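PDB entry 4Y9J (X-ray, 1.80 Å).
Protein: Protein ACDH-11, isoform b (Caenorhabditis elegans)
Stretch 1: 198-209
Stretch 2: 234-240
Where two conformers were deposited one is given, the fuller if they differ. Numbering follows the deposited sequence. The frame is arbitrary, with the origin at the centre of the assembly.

Stretch 1 (198-209) DVAGGCDTYAVQ
Stretch 2, residues 234-240: TLARIVD

Contact between residues 198-209 and 234-240 of ACDH-11, in which a short helix (199-202) leads through a turn into strand 206-209, laid parallel beside the strand that enters the second stretch from earlier in the chain and includes Arg237. The strand directions diverge by 58° (signed crossing angle -58°), with a closest axis approach of 4.3 Å, and 607 Å² is buried in all.

The backbones pair with Tyr206 beside Arg237 and Ala207 beside Ile238. Three hydrogen bonds fix this register: Arg237 N to Thr205 O (2.7 Å), Ala207 N to Arg237 O (2.8 Å) and Val239 N to Ala207 O (3.0 Å). Arg237 thus donates and accepts along one edge, as a parallel ladder requires, and Ala207 does the same in return. Arg237 O also receives a CA-H...O contact from Tyr206 CA at 3.2 Å. Beyond the last direct bond a water continues the link, its oxygen accepting from Gln209 N (2.9 Å) and donating to Val239 O (2.6 Å). Strand phi/psi values are extended, for example -120/146 at Tyr206, -122/121 at Ala207 and -100/122 at Arg237.

Among the polar side chains, Arg237 (chi1 m, chi2 and chi3 t, chi4 -83°) stretches its guanidinium to the helix and the turn after it. Arg237 NH2 donates to Ala200 O and to Cys203 O, each at 2.9 Å, and Arg237 NE donates to Cys203 O, also at 2.9 Å; both carbonyls lie at the guanidinium edge, near its plane. The helix start is capped by Asp198 (chi1 t), whose OD1 accepts from Gly201 N at 3.0 Å, and Cys203 N donates to Val199 O at 2.9 Å. Cys203 (-75/123, chi1 t) is the first residue to leave helical phi/psi; its SG accepts a weak bond from Thr205 N at 3.7 Å. Tyr206 (chi1 m, chi2 83°) donates through OH to Asp204 OD1 at a very short 2.5 Å.

In the apolar packing, Tyr206 and Arg237 point to one sheet face, Ala207 and Ile238 to the other. On the latter, Ala207 CB sits 4.2 Å from Ile238 CG1 and 4.1 Å from Ala236 CB. Val239 (chi1 t) points toward the first stretch, placing CG2 3.9 Å from Tyr206 CB, at the edge of the tyrosine ring, and 4.1 Å from Val208 CG2. At the helix, Val199 (chi1 p) points toward the second stretch, and its CG2 meets Leu235 CD1 at 3.7 Å; Leu235 leaves its backbone sideways, but its m,t rotamer brings the side-chain end nearer.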

# COMPACT_ATOMS: atom_id res chain seq x y z
N ASP B 198 21.55 5.55 -28.07
CA ASP B 198 22.94 5.47 -28.54
C ASP B 198 23.66 4.35 -27.78
O ASP B 198 24.16 4.58 -26.70
CB ASP B 198 23.65 6.78 -28.20
CG ASP B 198 25.10 6.77 -28.62
OD1 ASP B 198 25.53 5.82 -29.39
OD2 ASP B 198 25.81 7.72 -28.17
N VAL B 199 23.62 3.16 -28.33
CA VAL B 199 24.18 1.99 -27.64
C VAL B 199 25.67 1.94 -27.90
O VAL B 199 26.43 1.44 -27.05
CB VAL B 199 23.45 0.67 -28.04
CG1 VAL B 199 23.73 0.29 -29.48
CG2 VAL B 199 23.83 -0.47 -27.10
N ALA B 200 26.12 2.46 -29.08
CA ALA B 200 27.53 2.53 -29.35
C ALA B 200 28.29 3.31 -28.32
O ALA B 200 29.38 2.96 -27.97
CB ALA B 200 27.79 3.19 -30.71
N GLY B 201 27.75 4.45 -27.92
CA GLY B 201 28.37 5.30 -26.89
C GLY B 201 27.93 4.91 -25.47
O GLY B 201 28.65 5.08 -24.49
N GLY B 202 26.74 4.35 -25.38
CA GLY B 202 26.14 4.06 -24.06
C GLY B 202 26.54 2.76 -23.39
O GLY B 202 26.51 2.66 -22.15
N CYS B 203 26.80 1.73 -24.19
CA CYS B 203 26.96 0.40 -23.60
C CYS B 203 28.31 0.28 -22.92
O CYS B 203 29.35 0.43 -23.54
CB CYS B 203 26.81 -0.68 -24.67
SG CYS B 203 27.05 -2.38 -24.02
N ASP B 204 28.27 -0.06 -21.62
CA ASP B 204 29.47 -0.31 -20.81
C ASP B 204 29.34 -1.69 -20.10
O ASP B 204 29.71 -1.82 -18.89
CB ASP B 204 29.59 0.80 -19.76
CG ASP B 204 30.99 0.98 -19.27
OD1 ASP B 204 31.93 1.07 -20.12
OD2 ASP B 204 31.19 1.08 -18.06
N THR B 205 28.88 -2.71 -20.85
CA THR B 205 28.94 -4.10 -20.39
C THR B 205 30.05 -4.83 -21.08
O THR B 205 30.23 -4.63 -22.30
CB THR B 205 27.59 -4.76 -20.63
OG1 THR B 205 26.63 -4.05 -19.85
CG2 THR B 205 27.59 -6.21 -20.24
N TYR B 206 30.80 -5.64 -20.31
CA TYR B 206 32.02 -6.29 -20.74
C TYR B 206 31.83 -7.78 -20.62
O TYR B 206 31.10 -8.27 -19.73
CB TYR B 206 33.24 -5.81 -19.93
CG TYR B 206 33.45 -4.35 -20.19
CD1 TYR B 206 32.73 -3.41 -19.49
CD2 TYR B 206 34.28 -3.92 -21.21
CE1 TYR B 206 32.83 -2.06 -19.77
CE2 TYR B 206 34.39 -2.58 -21.52
CZ TYR B 206 33.66 -1.65 -20.81
OH TYR B 206 33.79 -0.31 -21.05
N ALA B 207 32.45 -8.50 -21.55
CA ALA B 207 32.34 -9.96 -21.65
C ALA B 207 33.71 -10.56 -21.55
O ALA B 207 34.60 -10.26 -22.37
CB ALA B 207 31.71 -10.35 -22.97
N VAL B 208 33.90 -11.43 -20.55
CA VAL B 208 35.18 -12.03 -20.34
C VAL B 208 35.13 -13.48 -20.74
O VAL B 208 34.35 -14.23 -20.22
CB VAL B 208 35.62 -11.92 -18.88
CG1 VAL B 208 36.90 -12.70 -18.65
CG2 VAL B 208 35.84 -10.45 -18.51
N GLN B 209 36.03 -13.90 -21.62
CA GLN B 209 35.94 -15.26 -22.15
C GLN B 209 36.10 -16.29 -21.06
O GLN B 209 37.05 -16.25 -20.30
CB GLN B 209 36.99 -15.48 -23.23
CG GLN B 209 36.80 -16.79 -23.98
CD GLN B 209 37.91 -17.04 -24.99
OE1 GLN B 209 39.08 -16.89 -24.68
NE2 GLN B 209 37.54 -17.36 -26.22
N THR B 234 21.48 -9.80 -25.50
CA THR B 234 22.10 -8.57 -25.05
C THR B 234 23.40 -8.29 -25.76
O THR B 234 23.89 -9.13 -26.50
CB THR B 234 22.33 -8.63 -23.50
OG1 THR B 234 22.68 -7.34 -22.97
CG2 THR B 234 23.32 -9.65 -23.15
N LEU B 235 23.90 -7.06 -25.62
CA LEU B 235 25.15 -6.62 -26.25
C LEU B 235 26.14 -6.42 -25.16
O LEU B 235 25.73 -5.98 -24.09
CB LEU B 235 24.93 -5.27 -26.90
CG LEU B 235 23.91 -5.31 -28.03
CD1 LEU B 235 23.69 -3.87 -28.53
CD2 LEU B 235 24.34 -6.21 -29.20
N ALA B 236 27.41 -6.69 -25.45
CA ALA B 236 28.53 -6.45 -24.56
C ALA B 236 29.82 -6.29 -25.34
O ALA B 236 29.89 -6.67 -26.50
CB ALA B 236 28.68 -7.61 -23.59
N ARG B 237 30.84 -5.75 -24.68
CA ARG B 237 32.16 -5.57 -25.24
C ARG B 237 33.11 -6.64 -24.79
O ARG B 237 33.37 -6.80 -23.60
CB ARG B 237 32.73 -4.25 -24.79
CG ARG B 237 31.88 -3.06 -25.19
CD ARG B 237 32.55 -1.72 -24.89
NE ARG B 237 31.55 -0.70 -25.09
CZ ARG B 237 31.22 -0.15 -26.25
NH1 ARG B 237 31.91 -0.46 -27.38
NH2 ARG B 237 30.20 0.70 -26.28
N ILE B 238 33.68 -7.34 -25.78
CA ILE B 238 34.51 -8.46 -25.49
C ILE B 238 35.84 -7.89 -25.06
O ILE B 238 36.30 -6.89 -25.64
CB ILE B 238 34.64 -9.39 -26.72
CG1 ILE B 238 33.29 -10.13 -26.88
CG2 ILE B 238 35.83 -10.32 -26.53
CD1 ILE B 238 33.33 -11.28 -27.87
N VAL B 239 36.38 -8.45 -24.00
CA VAL B 239 37.67 -8.04 -23.45
C VAL B 239 38.77 -8.93 -24.05
O VAL B 239 38.68 -10.14 -23.98
CB VAL B 239 37.69 -8.25 -21.91
CG1 VAL B 239 39.03 -7.82 -21.33
CG2 VAL B 239 36.54 -7.50 -21.24
N ASP B 240 39.80 -8.32 -24.63
CA ASP B 240 40.87 -9.09 -25.24
C ASP B 240 41.87 -9.62 -24.18
O ASP B 240 41.73 -9.35 -22.99
CB ASP B 240 41.56 -8.27 -26.34
CG ASP B 240 42.28 -7.08 -25.81
OD1 ASP B 240 42.80 -7.12 -24.69
OD2 ASP B 240 42.32 -6.08 -26.51
O HOH W 1 38.26 -12.12 -22.34